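Local structure of YrdC-like domain-containing protein (Streptococcus mutans, 3L7V) at residues A[94-99]-A[184-189]; A[125-130]-A[161-166]; A[36-41]-A[206-211]. The protein is of uncertain function but belongs to the YrdC-like family and may bind double-stranded RNA, with a suggested role in tRNA modification. All blocks are in the same frame, centred on the assembly; numbering follows the deposited sequence.

Contact 1: A[94-99]-A[184-189]; sequences VVLCGS and VYASSA. With SO4 (sulfate ion), chain B.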
ATOM      1  N   VAL A  94      -5.298  -1.551   1.460  1.00 33.02           N
ATOM      2  CA  VAL A  94      -4.314  -0.562   1.917  1.00 22.60           C
ATOM      3  C   VAL A  94      -4.472   0.782   1.193  1.00 25.20           C
ATOM      4  O   VAL A  94      -5.056   0.835   0.102  1.00 22.26           O
ATOM      5  CB  VAL A  94      -2.887  -1.076   1.661  1.00 22.82           C
ATOM      6  CG1 VAL A  94      -2.739  -2.511   2.161  1.00 19.45           C
ATOM      7  CG2 VAL A  94      -2.557  -0.996   0.182  1.00 17.98           C
ATOM      8  N   VAL A  95      -3.950   1.857   1.791  1.00 23.88           N
ATOM      9  CA  VAL A  95      -3.975   3.195   1.173  1.00 20.30           C
ATOM     10  C   VAL A  95      -2.686   3.525   0.391  1.00 19.68           C
ATOM     11  O   VAL A  95      -1.599   3.570   0.966  1.00 21.23           O
ATOM     12  CB  VAL A  95      -4.232   4.309   2.222  1.00 18.09           C
ATOM     13  CG1 VAL A  95      -4.332   5.663   1.546  1.00 25.61           C
ATOM     14  CG2 VAL A  95      -5.489   4.031   3.021  1.00 12.41           C
ATOM     15  N   LEU A  96      -2.810   3.756  -0.915  1.00 19.48           N
ATOM     16  CA  LEU A  96      -1.646   4.055  -1.771  1.00 25.42           C
ATOM     17  C   LEU A  96      -1.349   5.564  -1.846  1.00 26.52           C
ATOM     18  O   LEU A  96      -2.120   6.310  -2.450  1.00 17.05           O
ATOM     19  CB  LEU A  96      -1.863   3.517  -3.198  1.00 18.74           C
ATOM     20  CG  LEU A  96      -2.046   2.013  -3.448  1.00 19.27           C
ATOM     21  CD1 LEU A  96      -2.434   1.755  -4.898  1.00 17.98           C
ATOM     22  CD2 LEU A  96      -0.797   1.220  -3.081  1.00 17.63           C
ATOM     23  N   CYS A  97      -0.232   5.997  -1.251  1.00 28.03           N
ATOM     24  CA  CYS A  97       0.145   7.425  -1.193  1.00 29.93           C
ATOM     25  C   CYS A  97       1.030   7.865  -2.375  1.00 27.74           C
ATOM     26  O   CYS A  97       2.064   7.257  -2.652  1.00 30.15           O
ATOM     27  CB  CYS A  97       0.844   7.763   0.152  1.00 11.78           C
ATOM     28  SG  CYS A  97      -0.214   7.633   1.651  1.00 30.16           S
ATOM     29  N   GLY A  98       0.629   8.936  -3.052  1.00 23.35           N
ATOM     30  CA  GLY A  98       1.359   9.449  -4.199  1.00 22.08           C
ATOM     31  C   GLY A  98       2.329  10.578  -3.854  1.00 26.81           C
ATOM     32  O   GLY A  98       3.053  11.079  -4.729  1.00 21.84           O
ATOM     33  N   SER A  99       2.341  10.987  -2.585  1.00 20.14           N
ATOM     34  CA  SER A  99       3.285  11.999  -2.115  1.00 21.29           C
ATOM     35  C   SER A  99       3.267  12.098  -0.611  1.00 19.51           C
ATOM     36  O   SER A  99       2.328  11.633   0.048  1.00 19.44           O
ATOM     37  CB  SER A  99       2.970  13.381  -2.707  1.00 21.63           C
ATOM     38  OG  SER A  99       1.688  13.825  -2.294  1.00 24.74           O
ATOM     39  N   VAL A 184      -6.720   6.322  -3.777  1.00 27.13           N
ATOM     40  CA  VAL A 184      -6.705   5.006  -4.449  1.00 21.50           C
ATOM     41  C   VAL A 184      -6.353   3.863  -3.474  1.00 18.11           C
ATOM     42  O   VAL A 184      -5.468   4.014  -2.638  1.00 19.11           O
ATOM     43  CB  VAL A 184      -5.730   4.989  -5.657  1.00 22.49           C
ATOM     44  CG1 VAL A 184      -5.445   3.574  -6.102  1.00 24.02           C
ATOM     45  CG2 VAL A 184      -6.292   5.796  -6.814  1.00 19.81           C
ATOM     46  N   TYR A 185      -7.068   2.740  -3.572  1.00 19.08           N
ATOM     47  CA  TYR A 185      -6.928   1.619  -2.627  1.00 20.71           C
ATOM     48  C   TYR A 185      -6.550   0.334  -3.358  1.00 23.51           C
ATOM     49  O   TYR A 185      -6.765   0.222  -4.569  1.00 30.51           O
ATOM     50  CB  TYR A 185      -8.227   1.392  -1.837  1.00 24.55           C
ATOM     51  CG  TYR A 185      -8.877   2.662  -1.335  1.00 29.71           C
ATOM     52  CD1 TYR A 185     -10.053   3.138  -1.908  1.00 28.46           C
ATOM     53  CD2 TYR A 185      -8.308   3.395  -0.295  1.00 21.73           C
ATOM     54  CE1 TYR A 185     -10.646   4.307  -1.460  1.00 26.71           C
ATOM     55  CE2 TYR A 185      -8.892   4.559   0.152  1.00 20.34           C
ATOM     56  CZ  TYR A 185     -10.061   5.014  -0.430  1.00 25.03           C
ATOM     57  OH  TYR A 185     -10.645   6.181   0.021  1.00 28.67           O
ATOM     58  N   ALA A 186      -6.004  -0.643  -2.631  1.00 16.24           N
ATOM     59  CA  ALA A 186      -5.440  -1.824  -3.282  1.00 20.34           C
ATOM     60  C   ALA A 186      -5.332  -3.077  -2.427  1.00 24.65           C
ATOM     61  O   ALA A 186      -5.401  -3.034  -1.197  1.00 22.61           O
ATOM     62  CB  ALA A 186      -4.079  -1.505  -3.878  1.00 22.63           C
ATOM     63  N   SER A 187      -5.118  -4.184  -3.134  1.00 27.66           N
ATOM     64  CA  SER A 187      -4.913  -5.515  -2.581  1.00 27.54           C
ATOM     65  C   SER A 187      -4.131  -6.281  -3.660  1.00 26.16           C
ATOM     66  O   SER A 187      -4.181  -5.914  -4.841  1.00 26.22           O
ATOM     67  CB  SER A 187      -6.269  -6.175  -2.341  1.00 32.41           C
ATOM     68  OG  SER A 187      -6.198  -7.173  -1.346  1.00 41.78           O
ATOM     69  N   SER A 188      -3.409  -7.331  -3.286  1.00 25.98           N
ATOM     70  CA  SER A 188      -2.586  -8.024  -4.282  1.00 28.61           C
ATOM     71  C   SER A 188      -3.424  -8.868  -5.231  1.00 22.45           C
ATOM     72  O   SER A 188      -4.472  -9.383  -4.852  1.00 27.28           O
ATOM     73  CB  SER A 188      -1.477  -8.866  -3.632  1.00 35.44           C
ATOM     74  OG  SER A 188      -1.995 -10.004  -2.967  1.00 36.35           O
ATOM     75  N   ALA A 189      -2.944  -9.003  -6.464  1.00 24.11           N
ATOM     76  CA  ALA A 189      -3.647  -9.735  -7.526  1.00 26.92           C
ATOM     77  C   ALA A 189      -3.321 -11.233  -7.496  1.00 33.18           C
ATOM     78  O   ALA A 189      -2.544 -11.727  -8.318  1.00 30.13           O
ATOM     79  CB  ALA A 189      -3.305  -9.134  -8.904  1.00 17.92           C
TER
HETATM   80  S   SO4 B 262      -1.899  -7.433   0.605  1.00 65.97           S
HETATM   81  O1  SO4 B 262      -2.633  -6.680   1.625  1.00 62.84           O
HETATM   82  O2  SO4 B 262      -1.049  -8.434   1.241  1.00 73.52           O
HETATM   83  O3  SO4 B 262      -2.852  -8.116  -0.273  1.00 56.12           O
HETATM   84  O4  SO4 B 262      -1.035  -6.527  -0.154  1.00 66.90           O
HETATM   85  O   HOH W   1      -4.302   7.727  -2.736  1.00 19.11           O

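Contact 2: A[125-130]-A[161-166]; sequences ILLGCI and FVIKFG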
ATOM      1  N   ILE A 125      12.573   3.489  -1.289  1.00 23.44           N
ATOM      2  CA  ILE A 125      12.358   2.139  -0.781  1.00 18.23           C
ATOM      3  C   ILE A 125      10.888   1.902  -0.450  1.00 20.26           C
ATOM      4  O   ILE A 125      10.267   2.706   0.248  1.00 14.75           O
ATOM      5  CB  ILE A 125      13.164   1.840   0.475  1.00 17.20           C
ATOM      6  CG1 ILE A 125      14.659   2.109   0.270  1.00 21.96           C
ATOM      7  CG2 ILE A 125      12.957   0.391   0.864  1.00 17.10           C
ATOM      8  CD1 ILE A 125      15.433   2.207   1.578  1.00 13.62           C
ATOM      9  N   LEU A 126      10.351   0.788  -0.949  1.00 14.25           N
ATOM     10  CA  LEU A 126       8.975   0.390  -0.669  1.00 13.61           C
ATOM     11  C   LEU A 126       8.732   0.153   0.836  1.00 11.60           C
ATOM     12  O   LEU A 126       9.442  -0.631   1.478  1.00 16.57           O
ATOM     13  CB  LEU A 126       8.593  -0.840  -1.525  1.00 18.53           C
ATOM     14  CG  LEU A 126       7.451  -1.814  -1.152  1.00 25.09           C
ATOM     15  CD1 LEU A 126       6.264  -1.161  -0.480  1.00 22.98           C
ATOM     16  CD2 LEU A 126       6.992  -2.593  -2.373  1.00 22.77           C
ATOM     17  N   LEU A 127       7.719   0.819   1.387  1.00 11.01           N
ATOM     18  CA  LEU A 127       7.459   0.763   2.833  1.00 18.65           C
ATOM     19  C   LEU A 127       5.965   0.907   3.167  1.00 22.64           C
ATOM     20  O   LEU A 127       5.304   1.793   2.627  1.00 26.11           O
ATOM     21  CB  LEU A 127       8.272   1.876   3.547  1.00 16.41           C
ATOM     22  CG  LEU A 127       8.051   2.125   5.039  1.00 20.82           C
ATOM     23  CD1 LEU A 127       8.783   1.066   5.887  1.00 19.94           C
ATOM     24  CD2 LEU A 127       8.527   3.527   5.405  1.00 26.07           C
ATOM     25  N   GLY A 128       5.451   0.058   4.065  1.00 20.43           N
ATOM     26  CA  GLY A 128       4.097   0.200   4.602  1.00 16.16           C
ATOM     27  C   GLY A 128       4.003   0.249   6.140  1.00 19.89           C
ATOM     28  O   GLY A 128       4.626  -0.554   6.832  1.00 19.02           O
ATOM     29  N   CYS A 129       3.231   1.191   6.686  1.00 13.94           N
ATOM     30  CA  CYS A 129       3.095   1.316   8.141  1.00 22.80           C
ATOM     31  C   CYS A 129       1.636   1.435   8.565  1.00 12.02           C
ATOM     32  O   CYS A 129       0.854   2.167   7.946  1.00 13.21           O
ATOM     33  CB  CYS A 129       3.876   2.527   8.697  1.00 28.11           C
ATOM     34  SG  CYS A 129       5.708   2.539   8.539  1.00 26.02           S
ATOM     35  N   ILE A 130       1.287   0.740   9.643  1.00 14.41           N
ATOM     36  CA  ILE A 130      -0.057   0.781  10.209  1.00 17.69           C
ATOM     37  C   ILE A 130      -0.191   1.981  11.142  1.00 22.24           C
ATOM     38  O   ILE A 130       0.459   2.028  12.197  1.00 22.84           O
ATOM     39  CB  ILE A 130      -0.371  -0.518  10.982  1.00 20.16           C
ATOM     40  CG1 ILE A 130      -0.193  -1.727  10.065  1.00 28.38           C
ATOM     41  CG2 ILE A 130      -1.793  -0.492  11.573  1.00 11.95           C
ATOM     42  CD1 ILE A 130      -0.598  -3.019  10.707  1.00 32.92           C
ATOM     43  N   PHE A 161      -0.601   2.571   5.307  1.00 17.62           N
ATOM     44  CA  PHE A 161      -0.232   3.606   4.326  1.00 21.49           C
ATOM     45  C   PHE A 161       1.109   3.262   3.643  1.00 22.64           C
ATOM     46  O   PHE A 161       2.121   3.086   4.320  1.00 26.59           O
ATOM     47  CB  PHE A 161      -0.130   4.993   5.007  1.00 18.21           C
ATOM     48  CG  PHE A 161      -1.456   5.558   5.479  1.00 12.73           C
ATOM     49  CD1 PHE A 161      -2.185   6.430   4.679  1.00 10.85           C
ATOM     50  CD2 PHE A 161      -1.962   5.226   6.727  1.00  9.17           C
ATOM     51  CE1 PHE A 161      -3.389   6.947   5.109  1.00 17.54           C
ATOM     52  CE2 PHE A 161      -3.174   5.735   7.162  1.00 18.87           C
ATOM     53  CZ  PHE A 161      -3.889   6.600   6.352  1.00 21.61           C
ATOM     54  N   VAL A 162       1.126   3.194   2.313  1.00 17.25           N
ATOM     55  CA  VAL A 162       2.293   2.693   1.565  1.00 13.51           C
ATOM     56  C   VAL A 162       2.866   3.740   0.619  1.00 17.87           C
ATOM     57  O   VAL A 162       2.101   4.437  -0.034  1.00 17.68           O
ATOM     58  CB  VAL A 162       1.894   1.480   0.685  1.00 22.19           C
ATOM     59  CG1 VAL A 162       3.114   0.857   0.059  1.00 18.22           C
ATOM     60  CG2 VAL A 162       1.140   0.456   1.499  1.00 21.98           C
ATOM     61  N   ILE A 163       4.199   3.823   0.527  1.00 18.62           N
ATOM     62  CA  ILE A 163       4.901   4.693  -0.438  1.00 14.76           C
ATOM     63  C   ILE A 163       5.888   3.907  -1.310  1.00 13.39           C
ATOM     64  O   ILE A 163       6.291   2.811  -0.946  1.00 18.86           O
ATOM     65  CB  ILE A 163       5.765   5.802   0.266  1.00 19.19           C
ATOM     66  CG1 ILE A 163       6.706   5.172   1.311  1.00 10.26           C
ATOM     67  CG2 ILE A 163       4.898   6.904   0.859  1.00 16.11           C
ATOM     68  CD1 ILE A 163       7.779   6.101   1.858  1.00 13.95           C
ATOM     69  N   LYS A 164       6.291   4.494  -2.442  1.00 15.48           N
ATOM     70  CA  LYS A 164       7.334   3.952  -3.337  1.00 15.55           C
ATOM     71  C   LYS A 164       7.138   2.485  -3.721  1.00 21.56           C
ATOM     72  O   LYS A 164       8.086   1.704  -3.747  1.00 19.40           O
ATOM     73  CB  LYS A 164       8.753   4.165  -2.762  1.00 12.73           C
ATOM     74  CG  LYS A 164       9.174   5.634  -2.606  1.00 20.23           C
ATOM     75  CD  LYS A 164       9.167   6.386  -3.949  1.00 21.43           C
ATOM     76  CE  LYS A 164       9.393   7.893  -3.761  1.00 21.64           C
ATOM     77  NZ  LYS A 164       9.473   8.594  -5.085  1.00 24.02           N
ATOM     78  N   PHE A 165       5.906   2.135  -4.054  1.00 22.00           N
ATOM     79  CA  PHE A 165       5.516   0.756  -4.295  1.00 16.94           C
ATOM     80  C   PHE A 165       5.688   0.294  -5.734  1.00 17.52           C
ATOM     81  O   PHE A 165       5.507  -0.879  -6.017  1.00 15.06           O
ATOM     82  CB  PHE A 165       4.051   0.561  -3.872  1.00 17.71           C
ATOM     83  CG  PHE A 165       3.121   1.652  -4.371  1.00 20.66           C
ATOM     84  CD1 PHE A 165       2.423   1.502  -5.558  1.00 25.72           C
ATOM     85  CD2 PHE A 165       2.953   2.827  -3.645  1.00 20.01           C
ATOM     86  CE1 PHE A 165       1.564   2.506  -6.014  1.00 23.07           C
ATOM     87  CE2 PHE A 165       2.101   3.826  -4.092  1.00 20.64           C
ATOM     88  CZ  PHE A 165       1.407   3.664  -5.283  1.00 20.95           C
ATOM     89  N   GLY A 166       6.011   1.213  -6.640  1.00 23.05           N
ATOM     90  CA  GLY A 166       6.128   0.902  -8.058  1.00 14.85           C
ATOM     91  C   GLY A 166       5.659   2.083  -8.907  1.00 24.67           C
ATOM     92  O   GLY A 166       4.570   2.613  -8.672  1.00 33.31           O
TER

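Contact 3: A[36-41]-A[206-211]; sequences TKHIHW and RIESMV. With SO4 (sulfate ion), chain D.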
ATOM      1  N   THR A  36     -11.543  -9.143 -21.614  1.00 32.32           N
ATOM      2  CA  THR A  36     -10.818  -8.044 -20.965  1.00 26.58           C
ATOM      3  C   THR A  36      -9.664  -7.496 -21.814  1.00 25.82           C
ATOM      4  O   THR A  36      -8.857  -8.256 -22.352  1.00 25.80           O
ATOM      5  CB  THR A  36     -10.273  -8.471 -19.594  1.00 30.29           C
ATOM      6  OG1 THR A  36     -11.341  -9.010 -18.812  1.00 30.28           O
ATOM      7  CG2 THR A  36      -9.657  -7.276 -18.863  1.00 33.97           C
ATOM      8  N   LYS A  37      -9.596  -6.173 -21.923  1.00 20.75           N
ATOM      9  CA  LYS A  37      -8.524  -5.500 -22.656  1.00 22.50           C
ATOM     10  C   LYS A  37      -7.175  -5.526 -21.899  1.00 24.27           C
ATOM     11  O   LYS A  37      -7.122  -5.259 -20.699  1.00 19.84           O
ATOM     12  CB  LYS A  37      -8.946  -4.049 -22.959  1.00 19.17           C
ATOM     13  CG  LYS A  37      -7.870  -3.204 -23.619  1.00 22.94           C
ATOM     14  CD  LYS A  37      -7.479  -3.782 -24.962  1.00 27.81           C
ATOM     15  CE  LYS A  37      -6.447  -2.903 -25.667  1.00 31.90           C
ATOM     16  NZ  LYS A  37      -6.034  -3.486 -26.969  1.00 29.97           N
ATOM     17  N   HIS A  38      -6.101  -5.870 -22.606  1.00 25.77           N
ATOM     18  CA  HIS A  38      -4.745  -5.867 -22.048  1.00 25.14           C
ATOM     19  C   HIS A  38      -3.901  -4.852 -22.806  1.00 26.75           C
ATOM     20  O   HIS A  38      -3.965  -4.796 -24.042  1.00 25.32           O
ATOM     21  CB  HIS A  38      -4.072  -7.242 -22.199  1.00 25.38           C
ATOM     22  CG  HIS A  38      -4.640  -8.315 -21.324  1.00 26.94           C
ATOM     23  ND1 HIS A  38      -3.848  -9.238 -20.676  1.00 27.56           N
ATOM     24  CD2 HIS A  38      -5.919  -8.628 -21.005  1.00 27.89           C
ATOM     25  CE1 HIS A  38      -4.613 -10.069 -19.990  1.00 26.50           C
ATOM     26  NE2 HIS A  38      -5.875  -9.718 -20.169  1.00 25.84           N
ATOM     27  N   ILE A  39      -3.104  -4.072 -22.071  1.00 21.64           N
ATOM     28  CA  ILE A  39      -2.148  -3.124 -22.656  1.00 23.45           C
ATOM     29  C   ILE A  39      -0.758  -3.248 -22.008  1.00 26.51           C
ATOM     30  O   ILE A  39      -0.624  -3.800 -20.918  1.00 25.56           O
ATOM     31  CB  ILE A  39      -2.615  -1.651 -22.507  1.00 28.48           C
ATOM     32  CG1 ILE A  39      -2.969  -1.334 -21.051  1.00 32.67           C
ATOM     33  CG2 ILE A  39      -3.800  -1.360 -23.386  1.00 27.53           C
ATOM     34  CD1 ILE A  39      -3.155   0.156 -20.778  1.00 29.33           C
ATOM     35  N   HIS A  40       0.266  -2.717 -22.675  1.00 28.04           N
ATOM     36  CA  HIS A  40       1.628  -2.701 -22.129  1.00 33.78           C
ATOM     37  C   HIS A  40       2.072  -1.315 -21.628  1.00 34.39           C
ATOM     38  O   HIS A  40       2.025  -0.338 -22.373  1.00 38.11           O
ATOM     39  CB  HIS A  40       2.628  -3.236 -23.160  1.00 30.23           C
ATOM     40  CG  HIS A  40       2.608  -4.729 -23.308  1.00 42.13           C
ATOM     41  ND1 HIS A  40       3.540  -5.551 -22.708  1.00 46.27           N
ATOM     42  CD2 HIS A  40       1.770  -5.549 -23.989  1.00 45.22           C
ATOM     43  CE1 HIS A  40       3.280  -6.809 -23.016  1.00 43.06           C
ATOM     44  NE2 HIS A  40       2.209  -6.836 -23.791  1.00 45.72           N
ATOM     45  N   TRP A  41       2.502  -1.237 -20.367  1.00 29.79           N
ATOM     46  CA  TRP A  41       2.988   0.024 -19.782  1.00 25.29           C
ATOM     47  C   TRP A  41       4.287   0.471 -20.452  1.00 29.67           C
ATOM     48  O   TRP A  41       5.203  -0.329 -20.624  1.00 37.28           O
ATOM     49  CB  TRP A  41       3.196  -0.131 -18.272  1.00 20.67           C
ATOM     50  CG  TRP A  41       3.715   1.107 -17.581  1.00 18.01           C
ATOM     51  CD1 TRP A  41       3.135   2.346 -17.572  1.00 15.69           C
ATOM     52  CD2 TRP A  41       4.916   1.224 -16.802  1.00 13.15           C
ATOM     53  NE1 TRP A  41       3.901   3.223 -16.843  1.00 12.88           N
ATOM     54  CE2 TRP A  41       4.995   2.558 -16.351  1.00 11.41           C
ATOM     55  CE3 TRP A  41       5.938   0.331 -16.446  1.00 18.01           C
ATOM     56  CZ2 TRP A  41       6.054   3.026 -15.561  1.00 16.65           C
ATOM     57  CZ3 TRP A  41       6.988   0.796 -15.651  1.00 20.58           C
ATOM     58  CH2 TRP A  41       7.037   2.129 -15.220  1.00 16.56           C
ATOM     59  N   ARG A 206     -10.459 -16.171 -12.789  1.00 22.68           N
ATOM     60  CA  ARG A 206     -11.512 -15.427 -12.093  1.00 23.42           C
ATOM     61  C   ARG A 206     -11.217 -13.927 -12.028  1.00 31.67           C
ATOM     62  O   ARG A 206     -12.007 -13.115 -12.507  1.00 39.49           O
ATOM     63  CB  ARG A 206     -11.700 -15.985 -10.684  1.00 33.65           C
ATOM     64  CG  ARG A 206     -12.921 -15.464  -9.946  1.00 34.69           C
ATOM     65  CD  ARG A 206     -13.045 -16.155  -8.594  1.00 33.59           C
ATOM     66  NE  ARG A 206     -14.012 -15.503  -7.715  1.00 37.38           N
ATOM     67  CZ  ARG A 206     -15.310 -15.787  -7.700  1.00 43.70           C
ATOM     68  NH1 ARG A 206     -15.792 -16.707  -8.526  1.00 43.22           N
ATOM     69  NH2 ARG A 206     -16.126 -15.152  -6.867  1.00 45.27           N
ATOM     70  N   ILE A 207     -10.080 -13.559 -11.441  1.00 27.81           N
ATOM     71  CA  ILE A 207      -9.706 -12.153 -11.356  1.00 26.25           C
ATOM     72  C   ILE A 207      -9.666 -11.467 -12.729  1.00 28.81           C
ATOM     73  O   ILE A 207     -10.191 -10.366 -12.883  1.00 26.81           O
ATOM     74  CB  ILE A 207      -8.363 -11.963 -10.617  1.00 25.23           C
ATOM     75  CG1 ILE A 207      -8.547 -12.236  -9.130  1.00 21.82           C
ATOM     76  CG2 ILE A 207      -7.838 -10.553 -10.816  1.00 26.16           C
ATOM     77  CD1 ILE A 207      -7.247 -12.501  -8.395  1.00 27.42           C
ATOM     78  N   GLU A 208      -9.078 -12.130 -13.724  1.00 26.18           N
ATOM     79  CA  GLU A 208      -8.883 -11.529 -15.046  1.00 28.29           C
ATOM     80  C   GLU A 208     -10.173 -11.177 -15.795  1.00 36.04           C
ATOM     81  O   GLU A 208     -10.210 -10.191 -16.546  1.00 39.66           O
ATOM     82  CB  GLU A 208      -7.988 -12.416 -15.926  1.00 29.32           C
ATOM     83  CG  GLU A 208      -7.485 -11.728 -17.203  1.00 33.33           C
ATOM     84  CD  GLU A 208      -8.373 -12.006 -18.415  1.00 40.60           C
ATOM     85  OE1 GLU A 208      -9.302 -12.838 -18.295  1.00 41.91           O
ATOM     86  OE2 GLU A 208      -8.142 -11.398 -19.486  1.00 34.69           O
ATOM     87  N   SER A 209     -11.227 -11.971 -15.603  1.00 28.07           N
ATOM     88  CA  SER A 209     -12.498 -11.695 -16.280  1.00 28.09           C
ATOM     89  C   SER A 209     -13.354 -10.667 -15.539  1.00 26.08           C
ATOM     90  O   SER A 209     -14.200  -9.999 -16.145  1.00 29.17           O
ATOM     91  CB  SER A 209     -13.299 -12.978 -16.489  1.00 32.90           C
ATOM     92  OG  SER A 209     -13.589 -13.593 -15.250  1.00 38.07           O
HETATM   93  N   MSE A 210     -13.130 -10.528 -14.238  1.00 19.82           N
HETATM   94  CA  MSE A 210     -13.952  -9.626 -13.435  1.00 28.38           C
HETATM   95  C   MSE A 210     -13.453  -8.168 -13.393  1.00 32.47           C
HETATM   96  O   MSE A 210     -14.098  -7.299 -12.798  1.00 36.68           O
HETATM   97  CB  MSE A 210     -14.154 -10.205 -12.031  1.00 31.34           C
HETATM   98  CG  MSE A 210     -15.002 -11.497 -12.047  1.00 40.98           C
HETATM   99 SE   MSE A 210     -15.352 -12.351 -10.313  0.80 70.29          SE
HETATM  100  CE  MSE A 210     -16.163 -10.831  -9.385  1.00124.24           C
ATOM    101  N   VAL A 211     -12.326  -7.908 -14.053  1.00 27.24           N
ATOM    102  CA  VAL A 211     -11.651  -6.609 -13.993  1.00 28.58           C
ATOM    103  C   VAL A 211     -11.843  -5.876 -15.328  1.00 28.14           C
ATOM    104  O   VAL A 211     -12.107  -6.529 -16.341  1.00 23.97           O
ATOM    105  CB  VAL A 211     -10.146  -6.801 -13.643  1.00 36.13           C
ATOM    106  CG1 VAL A 211      -9.270  -5.731 -14.261  1.00 41.23           C
ATOM    107  CG2 VAL A 211      -9.960  -6.876 -12.133  1.00 29.64           C
TER
HETATM  108  S   SO4 D 264       6.183  -7.412 -20.887  1.00 51.64           S
HETATM  109  O1  SO4 D 264       6.061  -5.981 -21.153  1.00 55.12           O
HETATM  110  O2  SO4 D 264       5.067  -7.819 -20.032  1.00 44.76           O
HETATM  111  O3  SO4 D 264       6.138  -8.153 -22.148  1.00 58.00           O
HETATM  112  O4  SO4 D 264       7.464  -7.677 -20.232  1.00 47.86           O
HETATM  113  O   HOH W   2      -9.978 -11.677 -21.875  1.00 38.56           O

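Contact 1: A[94-99]-A[184-189]
Strands 94-96 and 185-188 are antiparallel neighbours in the large twisted mixed sheet of the YrdC-like fold, and Val94, Leu96, Val184 and Ala186 carry most of their contact. Val94 and Ala186 form a hydrogen-bonded pair: Val94 N reaches Ala186 O at 3.0 Å, and Ala186 N returns a more bent bond (140° at the hydrogen) to Val94 O. Next to it Val95 and Tyr185 make a non-hydrogen-bonded pair, the Tyr185 CA-H directed at Val94 O. Leu96 N then bonds to Val184 O at 3.2 Å, approaching nearly along the C=O axis. Beyond this the strands separate, in keeping with the 119° between their short axes, and a water joins them, accepting from Val184 N at 3.0 Å and lying close to Leu96 O.

Leu96 packs on the face that carries Val94 and Ala186. With CG anti to its own carbonyl carbon (chi1 -62°), CD1 is carried across the gap, 3.7 Å from Val184 CG1 and 3.8 Å from Ala186 CB. On the reverse face Val95 CG2 meets the ring edge of Tyr185 at CD2, a looser touch.

Farther along, a sulfate, probably from the crystallisation liquor, is gripped by Ser188 N, 3.2 Å from its O3, and by Arg268. Lys85 bonds to Ser188 O. Strand 67-72 flanks 185-188 and lays Met71 on Leu96 and Val184, strand 158-163 flanks 94-96, and Ser99 N-caps the helix 100-106.

Contact 2: A[125-130]-A[161-166]
Leu127 and Cys129 face Ile163 and Phe161 across an antiparallel ladder of backbone hydrogen bonds. Phe161 N to Cys129 O spans 3.0 Å and Cys129 N to Phe161 O 3.2 Å, in each case with the donor tilted roughly 30° from the carbonyl plane. The Leu127-Ile163 pair is less even: Ile163 N meets Leu127 O at 3.1 Å, while the return bond from Leu127 N to Ile163 O is weak. Between the pairs Gly128 and Val162 come closest, CA to CA 4.3 Å, and the Val162 CA-H points at Leu127 O while the Gly128 CA-H points at Phe161 O.

Apolar contacts gather just before strand 127-132. CG of Leu126, anti to the backbone N (chi1 158°), places CD1 against Val162 CG1 at 3.8 Å, the two side chains crossing at a slant; CD2 comes near Phe165 CA. On the other face Ile163 CG1 packs beside Leu127 CB at 4.3 Å.

Lys164 CB packs against Ile125 O, and the bent chain leads its charge away to a cation-pi contact with Trp121.

The arrangement is an antiparallel pair of interior strands, 127-132 and 158-163, in the mixed sheet of the YrdC-like alpha/beta fold. Helix 111-123 packs on the Leu127, Cys129 and Ile163 face, its Tyr117 OH bonding to Phe161 O, and a short loop leads through Gly166, the N-cap, into helix 167-180.

Contact 3: A[36-41]-A[206-211]
Thr36 and Glu208 bury the largest areas here, and they meet through both backbone and side-chain oxygens of the glutamate. The Thr36 hydroxyl donates to Glu208 O, OG1 to O 2.8 Å, near the C-terminal end of helix 205-210. CB of the same threonine lies 3.6 Å from Glu208 OE2, and its methyl CG2 is as far from Val211 O, beyond the helix. A water completes the link, accepting from Thr36 N and donating to Glu208 OE2, each at 3.0 Å.

The carboxylate reaches the strand because CG stands anti to the backbone N (chi1 -167°) and the chain then bends at chi2. OE2 thus arrives at the edge of the His38 ring, 2.9 Å from NE2 and close to the ring plane. It receives this proton on its anti lone pair, the N-H pointing fairly straight at it (161°), while ring and carboxylate planes are turned 50° apart. The other ring nitrogen, His38 ND1, bonds to Glu216 OE2 on strand 213-216, the parallel neighbour of 37-40.

Farther down the strand His40 ND1 donates to O1 of a sulfate also held by the backbone of Asp218 and Asp219. Held between two glutamates, His38 would probably be favoured in its protonated, positive form, so this surface contact appears to fasten one edge strand of the sheet partly by charge.

The three contacts lie along one mixed sheet, contact 3 at one edge strand, 37-40, and contacts 1 and 2 near its middle. Centres of contacts 1 and 2 are about 9 Å apart, because strand 158-163 borders 94-96: Val95 O faces Val162 N at 3.1 Å, probably a hydrogen bond, and Cys97 SG packs on the Phe161 ring. Contact 3 lies about 18 Å from contact 1, centre to centre, yet touches it where Ala189 C meets Ile207 CD1 at 4.2 Å. Contacts 2 and 3 do not touch. The sulfates, at Ser188 and Arg268 in contact 1 and at His40, Asp218 and Asp219 in contact 3, probably come from the crystallisation liquor; neither marks an established site.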